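Local atomic coordinates of bifunctional enzyme cysn/cysc (Mycobacterium tuberculosis, PDB entry 4BZP), a protein that transfers a phosphate group from ATP to the 3'-hydroxyl of adenosine 5'-phosphosulfate, the kinase step of sulfate activation. Residues P2-T7 with L73-H78; A36-G41 with L81-S86; G47-L52 with A60-R65; F110-L115 with Y145-N150. All blocks are in the same frame, centred on the assembly; numbering follows the deposited sequence.

Contact 1 of 4, residues P2-T7 with L73-H78; sequences PPRGKT and LADCGH
Gly5 lies against the last turn of helix 56-75, its CA 4.2 Å from the CA of Ala74, and backbone meets backbone here with almost no side chain between. Gly5 N donates to Ala74 O at 2.7 Å in a nearly straight bond, the N-H...O angle being 161°. Gly77 N reaches the same oxygen from the opposite face of its carbonyl plane, so two amides grip one acceptor. Alongside, the CA of Gly5 sits 3.2 Å from His78 O in a CA-H...O contact; Gly5, having no side chain, lets the two backbones come this close. Lys6 N adds a weak bond to His78 O, and Ala74 CB touches Gly5 C and Lys6 N, 3.9 Å from each. The turn itself is a Schellman motif: Gly77, with positive phi, ends the helix and redirects the chain into strand 79-82, the neighbour of strand 6-11 in the parallel sheet of this P-loop kinase. Gly77 also offers its CA to Pro3 O. Toward solvent the contact becomes loose. The CB bond of Asp75 points away from residues 2-7, but its carboxylate end comes back toward the extended arm of Arg4, and the only charge pairing across the segments is a long one, Arg4 NE to Asp75 OD1 at 3.7 Å, with guanidinium and carboxylate planes 49° apart. On the buried side, Thr7 OG1 bonds to His99, and His78 NE2 to His78 of the second subunit.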
loop_
_atom_site.group_PDB
_atom_site.type_symbol
_atom_site.label_atom_id
_atom_site.label_comp_id
_atom_site.label_asym_id
_atom_site.label_seq_id
_atom_site.Cartn_x
_atom_site.Cartn_y
_atom_site.Cartn_z
ATOM N N PRO A 2 4.069 -17.101 4.958
ATOM C CA PRO A 2 5.278 -17.062 4.132
ATOM C C PRO A 2 6.328 -16.102 4.689
ATOM O O PRO A 2 5.969 -15.111 5.337
ATOM C CB PRO A 2 4.763 -16.563 2.773
ATOM C CG PRO A 2 3.351 -17.044 2.720
ATOM C CD PRO A 2 2.842 -16.992 4.144
ATOM N N PRO A 3 7.614 -16.389 4.439
ATOM C CA PRO A 3 8.683 -15.508 4.919
ATOM C C PRO A 3 8.540 -14.040 4.432
ATOM O O PRO A 3 8.037 -13.804 3.331
ATOM C CB PRO A 3 9.957 -16.131 4.322
ATOM C CG PRO A 3 9.607 -17.545 3.987
ATOM C CD PRO A 3 8.149 -17.524 3.649
ATOM N N ARG A 4 8.956 -13.102 5.278
ATOM C CA ARG A 4 9.085 -11.699 4.895
ATOM C C ARG A 4 9.926 -11.524 3.644
ATOM O O ARG A 4 10.945 -12.199 3.415
ATOM C CB ARG A 4 9.776 -10.900 6.013
ATOM C CG ARG A 4 8.837 -10.360 7.071
ATOM C CD ARG A 4 9.676 -9.886 8.252
ATOM N NE ARG A 4 8.850 -9.367 9.319
ATOM C CZ ARG A 4 9.314 -8.937 10.493
ATOM N NH1 ARG A 4 10.638 -8.932 10.768
ATOM N NH2 ARG A 4 8.429 -8.515 11.403
ATOM N N GLY A 5 9.451 -10.604 2.812
ATOM C CA GLY A 5 10.189 -10.164 1.651
ATOM C C GLY A 5 11.217 -9.084 2.022
ATOM O O GLY A 5 11.579 -8.911 3.180
ATOM N N LYS A 6 11.640 -8.378 1.024
ATOM C CA LYS A 6 12.727 -7.419 1.121
ATOM C C LYS A 6 12.450 -6.360 0.104
ATOM O O LYS A 6 11.670 -6.577 -0.844
ATOM C CB LYS A 6 14.044 -8.083 0.720
ATOM C CG LYS A 6 14.386 -9.379 1.424
ATOM C CD LYS A 6 15.683 -9.979 1.011
ATOM C CE LYS A 6 15.869 -11.326 1.745
ATOM N NZ LYS A 6 17.029 -12.018 1.124
ATOM N N THR A 7 13.150 -5.228 0.239
ATOM C CA THR A 7 13.035 -4.126 -0.722
ATOM C C THR A 7 14.340 -3.722 -1.360
ATOM O O THR A 7 15.339 -3.520 -0.668
ATOM C CB THR A 7 12.403 -2.873 -0.070
ATOM O OG1 THR A 7 11.062 -3.223 0.344
ATOM C CG2 THR A 7 12.352 -1.652 -1.003
ATOM N N LEU A 73 4.149 -4.479 1.400
ATOM C CA LEU A 73 4.228 -5.562 0.435
ATOM C C LEU A 73 5.287 -6.562 0.870
ATOM O O LEU A 73 5.125 -7.762 0.674
ATOM C CB LEU A 73 4.527 -5.047 -0.948
ATOM C CG LEU A 73 3.418 -4.252 -1.641
ATOM C CD1 LEU A 73 3.954 -3.551 -2.891
ATOM C CD2 LEU A 73 2.238 -5.184 -1.980
ATOM N N ALA A 74 6.404 -6.092 1.382
ATOM C CA ALA A 74 7.442 -7.001 1.874
ATOM C C ALA A 74 6.963 -7.830 3.016
ATOM O O ALA A 74 7.234 -9.028 3.096
ATOM C CB ALA A 74 8.672 -6.201 2.262
ATOM N N ASP A 75 6.229 -7.242 3.909
ATOM C CA ASP A 75 5.718 -7.998 5.045
ATOM C C ASP A 75 4.718 -9.074 4.556
ATOM O O ASP A 75 4.638 -10.142 5.195
ATOM C CB ASP A 75 5.171 -6.994 6.077
ATOM C CG ASP A 75 4.760 -7.655 7.337
ATOM O OD1 ASP A 75 5.681 -8.012 8.112
ATOM O OD2 ASP A 75 3.535 -7.804 7.489
ATOM N N CYS A 76 4.021 -8.848 3.438
ATOM C CA CYS A 76 3.165 -9.810 2.730
ATOM C C CYS A 76 3.952 -10.855 1.873
ATOM O O CYS A 76 3.358 -11.607 1.123
ATOM C CB CYS A 76 2.169 -9.058 1.800
ATOM S SG CYS A 76 0.853 -8.300 2.674
ATOM N N GLY A 77 5.287 -10.805 1.925
ATOM C CA GLY A 77 6.133 -11.816 1.326
ATOM C C GLY A 77 6.800 -11.464 0.002
ATOM O O GLY A 77 7.505 -12.296 -0.596
ATOM N N HIS A 78 6.552 -10.279 -0.527
ATOM C CA HIS A 78 7.063 -9.920 -1.833
ATOM C C HIS A 78 8.476 -9.324 -1.808
ATOM O O HIS A 78 8.836 -8.652 -0.845
ATOM C CB HIS A 78 6.139 -8.874 -2.478
ATOM C CG HIS A 78 4.727 -9.314 -2.598
ATOM N ND1 HIS A 78 4.296 -10.084 -3.652
ATOM C CD2 HIS A 78 3.659 -9.079 -1.824
ATOM C CE1 HIS A 78 2.990 -10.314 -3.504
ATOM N NE2 HIS A 78 2.595 -9.733 -2.389
#

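Contact 2 of 4, residues A36-G41 with L81-S86; sequences AYVLDG and LVPAIS
Val38 CG1 stands anti to the backbone N (chi1 176°), which leaves CG2 anti to the carbonyl carbon, and the two methyls take different partners: CG1 lies 3.9 Å from Pro83 CD, CG2 4.1 Å from Leu81 CD1. Leu81 CG, anti to its own carbonyl carbon (chi1 -61°), starts the branch whose CD1 also reaches Ala36 CB. Beneath these side chains, strands 36-38 and 79-82 pair in parallel. Leu81 N donates to Tyr37 O at 2.9 Å, and Leu39 N to Leu81 O at 2.8 Å, so Leu81 is bonded through both its N and its O to the residues flanking Val38. Strand 36-38 is an outermost strand of the P-loop fold's sheet within this chain; helix 18-31 packs over Val38 and Leu81, helix 56-75 over Leu39. Past the paired residues Pro83 has no N-H to give, and its ring is met instead by Leu39 O, 3.3 Å from CD, and by Asp40 OD2, 3.8 Å from CG. Asp40 is an N-cap, its OD1 accepting from Asp42 N. N-H...O bonding between the strands thus gives out at Pro83, where carbon-oxygen and apolar contacts take over around a ring that touches the P-loop and comes within about 5 Å of the bound ADP.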
loop_
_atom_site.group_PDB
_atom_site.type_symbol
_atom_site.label_atom_id
_atom_site.label_comp_id
_atom_site.label_asym_id
_atom_site.label_seq_id
_atom_site.Cartn_x
_atom_site.Cartn_y
_atom_site.Cartn_z
ATOM N N ALA A 36 7.781 -11.255 -6.795
ATOM C CA ALA A 36 8.419 -9.935 -6.913
ATOM C C ALA A 36 7.411 -8.972 -7.439
ATOM O O ALA A 36 6.454 -9.370 -8.131
ATOM C CB ALA A 36 9.638 -10.051 -7.820
ATOM N N TYR A 37 7.613 -7.698 -7.134
ATOM C CA TYR A 37 6.685 -6.667 -7.526
ATOM C C TYR A 37 7.404 -5.366 -7.711
ATOM O O TYR A 37 8.112 -4.927 -6.813
ATOM C CB TYR A 37 5.663 -6.485 -6.408
ATOM C CG TYR A 37 4.551 -5.540 -6.767
ATOM C CD1 TYR A 37 3.460 -5.980 -7.510
ATOM C CD2 TYR A 37 4.598 -4.214 -6.393
ATOM C CE1 TYR A 37 2.427 -5.105 -7.836
ATOM C CE2 TYR A 37 3.610 -3.344 -6.730
ATOM C CZ TYR A 37 2.518 -3.805 -7.414
ATOM O OH TYR A 37 1.524 -2.942 -7.735
ATOM N N VAL A 38 7.173 -4.745 -8.852
ATOM C CA VAL A 38 7.748 -3.440 -9.164
ATOM C C VAL A 38 6.775 -2.386 -8.728
ATOM O O VAL A 38 5.649 -2.302 -9.261
ATOM C CB VAL A 38 8.101 -3.274 -10.662
ATOM C CG1 VAL A 38 8.606 -1.861 -10.926
ATOM C CG2 VAL A 38 9.123 -4.312 -11.069
ATOM N N LEU A 39 7.160 -1.614 -7.725
ATOM C CA LEU A 39 6.368 -0.561 -7.144
ATOM C C LEU A 39 6.851 0.768 -7.677
ATOM O O LEU A 39 7.903 1.287 -7.269
ATOM C CB LEU A 39 6.486 -0.650 -5.622
ATOM C CG LEU A 39 5.691 0.418 -4.863
ATOM C CD1 LEU A 39 4.218 0.189 -5.020
ATOM C CD2 LEU A 39 6.094 0.427 -3.405
ATOM N N ASP A 40 6.082 1.277 -8.625
ATOM C CA ASP A 40 6.500 2.493 -9.349
ATOM C C ASP A 40 5.532 3.617 -8.953
ATOM O O ASP A 40 4.311 3.502 -9.110
ATOM C CB ASP A 40 6.524 2.238 -10.858
ATOM C CG ASP A 40 7.226 3.370 -11.660
ATOM O OD1 ASP A 40 7.041 4.553 -11.358
ATOM O OD2 ASP A 40 7.981 3.059 -12.609
ATOM N N GLY A 41 6.128 4.665 -8.421
ATOM C CA GLY A 41 5.393 5.871 -8.019
ATOM C C GLY A 41 4.542 6.469 -9.133
ATOM O O GLY A 41 3.478 7.042 -8.871
ATOM N N LEU A 81 10.601 -3.957 -5.681
ATOM C CA LEU A 81 11.600 -3.243 -6.492
ATOM C C LEU A 81 11.066 -1.862 -6.731
ATOM O O LEU A 81 9.958 -1.720 -7.312
ATOM C CB LEU A 81 11.792 -3.975 -7.800
ATOM C CG LEU A 81 12.299 -5.405 -7.612
ATOM C CD1 LEU A 81 11.758 -6.384 -8.629
ATOM C CD2 LEU A 81 13.819 -5.419 -7.652
ATOM N N VAL A 82 11.771 -0.827 -6.281
ATOM C CA VAL A 82 11.264 0.561 -6.334
ATOM C C VAL A 82 12.186 1.381 -7.201
ATOM O O VAL A 82 13.281 1.797 -6.765
ATOM C CB VAL A 82 11.207 1.161 -4.940
ATOM C CG1 VAL A 82 10.590 2.564 -5.000
ATOM C CG2 VAL A 82 10.428 0.271 -4.005
ATOM N N PRO A 83 11.759 1.662 -8.455
ATOM C CA PRO A 83 12.623 2.411 -9.359
ATOM C C PRO A 83 12.420 3.911 -9.389
ATOM O O PRO A 83 12.380 4.507 -10.515
ATOM C CB PRO A 83 12.259 1.815 -10.701
ATOM C CG PRO A 83 10.815 1.503 -10.582
ATOM C CD PRO A 83 10.643 1.020 -9.177
ATOM N N ALA A 84 12.549 4.546 -8.249
ATOM C CA ALA A 84 12.371 6.004 -8.148
ATOM C C ALA A 84 13.704 6.713 -8.222
ATOM O O ALA A 84 14.752 6.166 -7.857
ATOM C CB ALA A 84 11.633 6.350 -6.875
ATOM N N ILE A 85 13.688 7.935 -8.702
ATOM C CA ILE A 85 14.896 8.718 -8.822
ATOM C C ILE A 85 15.522 8.892 -7.449
ATOM O O ILE A 85 16.752 8.748 -7.305
ATOM C CB ILE A 85 14.654 10.060 -9.496
ATOM C CG1 ILE A 85 14.333 9.831 -10.977
ATOM C CG2 ILE A 85 15.882 11.006 -9.399
ATOM C CD1 ILE A 85 13.879 11.062 -11.690
ATOM N N SER A 86 14.680 9.269 -6.460
ATOM C CA SER A 86 15.101 9.423 -5.063
ATOM C C SER A 86 16.355 10.314 -5.005
ATOM O O SER A 86 17.425 9.830 -4.607
ATOM C CB SER A 86 15.397 8.023 -4.469
ATOM O OG SER A 86 14.197 7.307 -4.223
#

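Contact 3 of 4, residues G47-L52 with A60-R65; sequences GLNADL and AENLRR
Asp51 and Arg65 reach toward each other tip to tip, joining two overlapping type I beta turns in residues 47-52 to helix 56-75 at the heart of a salt-bridge network. Their carboxylate and guanidinium planes are only 12° apart, and the grip is end-on: Arg65 NH1 meets Asp51 OD1 and NH2 meets OD2, both at 2.8 Å, each oxygen using its syn lone pair. Asn49 approaches quite differently. Its side chain slides past that of Arg65 in the opposite direction, the amide turned 63° from the guanidinium, and OD1 accepts from NH1 at 2.9 Å with the donor lying above the carbonyl plane. NH1 therefore serves two acceptors. Asn49 ND2, in turn, makes a weak bond to Asn62 OD1, the two amides being steeply inclined. Leu52 comes over one face of the guanidinium, with CD1 3.9 Å above its centre, and that same methyl touches Asn62 CB. On the helix side Glu61 completes the network, held side-on by Arg64, whose NE and NH2 take one oxygen each. Asp51 and Glu61 both meet the Arg65 guanidinium in its plane and would be expected to offset its charge. Arg64 continues into the second subunit, bonding to Gly47 O and Leu48 O there, so the network lies at the dimer interface. Glu61 OE2 accepts twice: from Arg64 NH2 on its syn side and from Arg65 NE, 2.9 Å away, on its anti side.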
loop_
_atom_site.group_PDB
_atom_site.type_symbol
_atom_site.label_atom_id
_atom_site.label_comp_id
_atom_site.label_asym_id
_atom_site.label_seq_id
_atom_site.Cartn_x
_atom_site.Cartn_y
_atom_site.Cartn_z
ATOM N N GLY A 47 -3.752 6.857 -8.285
ATOM C CA GLY A 47 -4.678 6.238 -7.298
ATOM C C GLY A 47 -4.330 6.688 -5.893
ATOM O O GLY A 47 -4.727 7.758 -5.463
ATOM N N LEU A 48 -3.517 5.912 -5.209
ATOM C CA LEU A 48 -3.126 6.198 -3.830
ATOM C C LEU A 48 -2.662 7.623 -3.642
ATOM O O LEU A 48 -3.062 8.283 -2.700
ATOM C CB LEU A 48 -2.047 5.229 -3.367
ATOM C CG LEU A 48 -1.512 5.469 -1.959
ATOM C CD1 LEU A 48 -2.590 5.361 -0.902
ATOM C CD2 LEU A 48 -0.353 4.526 -1.664
ATOM N N ASN A 49 -1.810 8.050 -4.575
ATOM C CA ASN A 49 -1.174 9.332 -4.480
ATOM C C ASN A 49 -1.760 10.404 -5.370
ATOM O O ASN A 49 -1.087 11.410 -5.671
ATOM C CB ASN A 49 0.359 9.142 -4.606
ATOM C CG ASN A 49 0.930 8.354 -3.451
ATOM O OD1 ASN A 49 0.386 8.237 -2.364
ATOM N ND2 ASN A 49 2.152 7.805 -3.698
ATOM N N ALA A 50 -3.010 10.234 -5.755
ATOM C CA ALA A 50 -3.719 11.231 -6.553
ATOM C C ALA A 50 -3.831 12.591 -5.911
ATOM O O ALA A 50 -4.071 13.566 -6.634
ATOM C CB ALA A 50 -5.102 10.716 -6.950
ATOM N N ASP A 51 -3.738 12.684 -4.603
ATOM C CA ASP A 51 -3.812 13.949 -3.900
ATOM C C ASP A 51 -2.534 14.780 -4.044
ATOM O O ASP A 51 -2.550 15.985 -3.727
ATOM C CB ASP A 51 -4.092 13.735 -2.433
ATOM C CG ASP A 51 -3.028 12.893 -1.719
ATOM O OD1 ASP A 51 -2.639 11.828 -2.266
ATOM O OD2 ASP A 51 -2.658 13.296 -0.604
ATOM N N LEU A 52 -1.435 14.169 -4.469
ATOM C CA LEU A 52 -0.141 14.872 -4.512
ATOM C C LEU A 52 0.100 15.524 -5.856
ATOM O O LEU A 52 -0.217 14.980 -6.911
ATOM C CB LEU A 52 0.987 13.871 -4.268
ATOM C CG LEU A 52 0.964 13.212 -2.883
ATOM C CD1 LEU A 52 2.157 12.235 -2.757
ATOM C CD2 LEU A 52 1.025 14.249 -1.822
ATOM N N ALA A 60 8.761 14.553 -1.847
ATOM C CA ALA A 60 9.235 13.900 -0.668
ATOM C C ALA A 60 8.152 12.985 -0.076
ATOM O O ALA A 60 8.427 11.848 0.335
ATOM C CB ALA A 60 9.756 14.824 0.391
ATOM N N GLU A 61 6.916 13.463 -0.053
ATOM C CA GLU A 61 5.809 12.687 0.520
ATOM C C GLU A 61 5.503 11.486 -0.365
ATOM O O GLU A 61 5.171 10.436 0.169
ATOM C CB GLU A 61 4.601 13.617 0.678
ATOM C CG GLU A 61 3.346 12.904 1.151
ATOM C CD GLU A 61 3.442 12.339 2.562
ATOM O OE1 GLU A 61 4.389 12.601 3.318
ATOM O OE2 GLU A 61 2.512 11.582 2.908
ATOM N N ASN A 62 5.590 11.606 -1.677
ATOM C CA ASN A 62 5.471 10.490 -2.586
ATOM C C ASN A 62 6.431 9.375 -2.177
ATOM O O ASN A 62 6.021 8.217 -2.053
ATOM C CB ASN A 62 5.709 10.975 -4.011
ATOM C CG ASN A 62 5.589 9.901 -5.009
ATOM O OD1 ASN A 62 4.504 9.331 -5.184
ATOM N ND2 ASN A 62 6.685 9.584 -5.683
ATOM N N LEU A 63 7.688 9.704 -1.928
ATOM C CA LEU A 63 8.691 8.741 -1.559
ATOM C C LEU A 63 8.402 8.204 -0.184
ATOM O O LEU A 63 8.591 6.983 0.023
ATOM C CB LEU A 63 10.093 9.324 -1.645
ATOM C CG LEU A 63 10.558 9.742 -3.027
ATOM C CD1 LEU A 63 11.803 10.576 -2.949
ATOM C CD2 LEU A 63 10.762 8.519 -3.910
ATOM N N ARG A 64 7.996 9.028 0.771
ATOM C CA ARG A 64 7.661 8.534 2.099
ATOM C C ARG A 64 6.566 7.467 2.010
ATOM O O ARG A 64 6.657 6.400 2.602
ATOM C CB ARG A 64 7.220 9.697 2.991
ATOM C CG ARG A 64 7.079 9.309 4.447
ATOM C CD ARG A 64 6.369 10.377 5.319
ATOM N NE ARG A 64 4.965 10.460 4.999
ATOM C CZ ARG A 64 4.031 9.609 5.480
ATOM N NH1 ARG A 64 4.371 8.643 6.319
ATOM N NH2 ARG A 64 2.802 9.744 5.090
ATOM N N ARG A 65 5.515 7.764 1.252
ATOM C CA ARG A 65 4.422 6.816 1.145
ATOM C C ARG A 65 4.914 5.562 0.426
ATOM O O ARG A 65 4.526 4.428 0.822
ATOM C CB ARG A 65 3.263 7.430 0.407
ATOM C CG ARG A 65 2.589 8.566 1.139
ATOM C CD ARG A 65 1.402 9.035 0.382
ATOM N NE ARG A 65 0.906 10.331 0.859
ATOM C CZ ARG A 65 -0.129 10.957 0.289
ATOM N NH1 ARG A 65 -0.706 10.441 -0.749
ATOM N NH2 ARG A 65 -0.458 12.154 0.741
#

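Contact 4 of 4, residues F110-L115 with Y145-N150; sequences FCDTPL and YQRPKN. With EDO (1,2-ethanediol), chain F.
The Phe110 ring is sandwiched: Pro148 CD sits over the centre of one face, 3.6 Å from the centroid and almost exactly on the ring normal, a CH-pi contact, while CB of Asp112 lies over the opposite face toward the rim. Arg147 CZ and C2 of a bound 1,2-ethanediol occupy the edge. Phe110 belongs to strand 106-111 of the parallel P-loop sheet, and residues 145-150 are part of the long loop leading to an outermost strand, 153-155, of the sheet within this chain. The Tyr145 ring is tilted 26° from that of Phe110 but slid aside, with 6.0 Å between centroids, so the rings barely overlap; Tyr145 OH is bonded to Thr11. Arg147 turns one face of its guanidinium to the Phe110 rim, the planes being 69° apart. Its chain bends at chi3 (60°) and crosses the Asp112 side chain at about a right angle, gripping the carboxylate end-on: NH1 to OD1 at 2.9 Å and NH2 to OD2 at 3.0 Å, both nitrogens from above the carboxylate plane. Asp112 OD2 has a second cationic partner in Arg154, and the carboxylate would be expected to ease the closeness of the two arginines. The diol, probably from the crystallisation liquor, bridges the segments: O1 lies 2.7 Å from Thr113 O, and at its other end O2 accepts a hydrogen bond from Arg147 NH1, also at 2.7 Å.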
loop_
_atom_site.group_PDB
_atom_site.type_symbol
_atom_site.label_atom_id
_atom_site.label_comp_id
_atom_site.label_asym_id
_atom_site.label_seq_id
_atom_site.Cartn_x
_atom_site.Cartn_y
_atom_site.Cartn_z
ATOM N N PHE A 110 22.345 1.997 -6.595
ATOM C CA PHE A 110 22.622 3.197 -7.360
ATOM C C PHE A 110 22.900 2.891 -8.820
ATOM O O PHE A 110 23.889 2.206 -9.120
ATOM C CB PHE A 110 23.814 3.883 -6.719
ATOM C CG PHE A 110 24.283 5.159 -7.383
ATOM C CD1 PHE A 110 23.464 5.969 -8.127
ATOM C CD2 PHE A 110 25.610 5.567 -7.184
ATOM C CE1 PHE A 110 23.961 7.108 -8.714
ATOM C CE2 PHE A 110 26.095 6.760 -7.732
ATOM C CZ PHE A 110 25.254 7.517 -8.500
ATOM N N CYS A 111 22.018 3.350 -9.715
ATOM C CA CYS A 111 22.227 3.246 -11.146
ATOM C C CYS A 111 23.077 4.416 -11.532
ATOM O O CYS A 111 22.576 5.517 -11.851
ATOM C CB CYS A 111 20.873 3.254 -11.871
ATOM S SG CYS A 111 19.902 1.757 -11.500
ATOM N N ASP A 112 24.376 4.208 -11.495
ATOM C CA ASP A 112 25.398 5.256 -11.720
ATOM C C ASP A 112 25.758 5.384 -13.177
ATOM O O ASP A 112 26.803 4.908 -13.645
ATOM C CB ASP A 112 26.637 5.018 -10.892
ATOM C CG ASP A 112 27.625 6.207 -10.918
ATOM O OD1 ASP A 112 27.279 7.273 -11.459
ATOM O OD2 ASP A 112 28.708 6.015 -10.296
ATOM N N THR A 113 24.852 6.007 -13.920
ATOM C CA THR A 113 25.043 6.354 -15.330
ATOM C C THR A 113 25.145 7.863 -15.425
ATOM O O THR A 113 24.286 8.567 -14.871
ATOM C CB THR A 113 23.831 5.806 -16.143
ATOM O OG1 THR A 113 23.762 4.361 -16.028
ATOM C CG2 THR A 113 23.932 6.179 -17.611
ATOM N N PRO A 114 26.193 8.362 -16.073
ATOM C CA PRO A 114 26.383 9.815 -16.160
ATOM C C PRO A 114 25.255 10.516 -16.893
ATOM O O PRO A 114 24.601 9.905 -17.753
ATOM C CB PRO A 114 27.681 9.967 -16.964
ATOM C CG PRO A 114 28.196 8.677 -17.293
ATOM C CD PRO A 114 27.207 7.610 -16.840
ATOM N N LEU A 115 25.016 11.774 -16.564
ATOM C CA LEU A 115 24.056 12.572 -17.217
ATOM C C LEU A 115 24.132 12.457 -18.745
ATOM O O LEU A 115 23.094 12.346 -19.385
ATOM C CB LEU A 115 24.224 14.034 -16.809
ATOM C CG LEU A 115 23.277 15.065 -17.460
ATOM C CD1 LEU A 115 21.859 14.826 -17.031
ATOM C CD2 LEU A 115 23.672 16.479 -17.035
ATOM N N TYR A 145 20.942 16.195 -7.981
ATOM C CA TYR A 145 20.976 14.761 -7.669
ATOM C C TYR A 145 22.109 14.602 -6.641
ATOM O O TYR A 145 23.248 15.030 -6.927
ATOM C CB TYR A 145 21.186 13.874 -8.904
ATOM C CG TYR A 145 21.186 12.410 -8.553
ATOM C CD1 TYR A 145 20.006 11.791 -8.179
ATOM C CD2 TYR A 145 22.366 11.711 -8.420
ATOM C CE1 TYR A 145 19.995 10.462 -7.787
ATOM C CE2 TYR A 145 22.361 10.383 -7.993
ATOM C CZ TYR A 145 21.177 9.769 -7.661
ATOM O OH TYR A 145 21.148 8.483 -7.141
ATOM N N GLN A 146 21.833 14.067 -5.465
ATOM C CA GLN A 146 22.860 13.848 -4.420
ATOM C C GLN A 146 23.303 12.396 -4.547
ATOM O O GLN A 146 22.525 11.478 -4.209
ATOM C CB GLN A 146 22.271 14.144 -3.056
ATOM C CG GLN A 146 21.848 15.611 -2.928
ATOM C CD GLN A 146 21.290 15.968 -1.594
ATOM O OE1 GLN A 146 20.851 15.122 -0.796
ATOM N NE2 GLN A 146 21.294 17.278 -1.313
ATOM N N ARG A 147 24.515 12.160 -4.973
ATOM C CA ARG A 147 24.959 10.801 -5.291
ATOM C C ARG A 147 25.078 10.010 -3.997
ATOM O O ARG A 147 25.578 10.497 -3.033
ATOM C CB ARG A 147 26.329 10.826 -5.946
ATOM C CG ARG A 147 26.288 11.341 -7.341
ATOM C CD ARG A 147 27.722 11.615 -7.866
ATOM N NE ARG A 147 28.557 10.420 -7.872
ATOM C CZ ARG A 147 28.557 9.472 -8.808
ATOM N NH1 ARG A 147 27.799 9.575 -9.856
ATOM N NH2 ARG A 147 29.359 8.425 -8.669
ATOM N N PRO A 148 24.615 8.750 -3.989
ATOM C CA PRO A 148 24.794 7.886 -2.849
ATOM C C PRO A 148 26.280 7.668 -2.487
ATOM O O PRO A 148 27.075 7.415 -3.366
ATOM C CB PRO A 148 24.209 6.580 -3.358
ATOM C CG PRO A 148 23.184 6.948 -4.330
ATOM C CD PRO A 148 23.706 8.183 -4.992
ATOM N N LYS A 149 26.581 7.864 -1.216
ATOM C CA LYS A 149 27.957 7.671 -0.708
ATOM C C LYS A 149 28.258 6.252 -0.290
ATOM O O LYS A 149 29.412 5.823 -0.368
ATOM C CB LYS A 149 28.261 8.635 0.430
ATOM C CG LYS A 149 28.119 10.097 -0.004
ATOM C CD LYS A 149 28.855 10.552 -1.265
ATOM C CE LYS A 149 28.590 12.055 -1.575
ATOM N NZ LYS A 149 29.552 12.564 -2.585
ATOM N N ASN A 150 27.217 5.518 0.100
ATOM C CA ASN A 150 27.394 4.161 0.636
ATOM C C ASN A 150 26.324 3.187 0.104
ATOM O O ASN A 150 25.638 2.592 0.891
ATOM C CB ASN A 150 27.353 4.193 2.176
ATOM C CG ASN A 150 28.501 4.988 2.761
ATOM O OD1 ASN A 150 29.627 4.540 2.698
ATOM N ND2 ASN A 150 28.223 6.197 3.291
HETATM C C1 EDO F . 24.989 10.241 -12.238
HETATM O O1 EDO F . 24.933 8.834 -12.274
HETATM C C2 EDO F . 24.527 10.555 -10.850
HETATM O O2 EDO F . 25.631 11.163 -10.245
#

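Contacts 1, 2 and 4 all reach one parallel sheet, while contact 3 lies off the sheet, on helix 56-75, which it shares with contact 1; the centres of contacts 1 and 3 are 21 Å apart. Contact 2 is the middle piece. It touches contact 1 where Tyr37 CD2 meets Leu73 CD1 at 3.6 Å, contact 3 where Ala84 CB meets Leu63 CD2 at 3.8 Å, and contact 4 where Ile85 O meets Tyr145 CE1 at 3.7 Å. Contacts 1, 2 and 3 also touch the second subunit, whereas contact 4 meets no other protein chain. The bound ADP is about 5 Å from the Pro83 side chain and about 9 Å from that of Tyr145, but about 13 Å from that of Asn62.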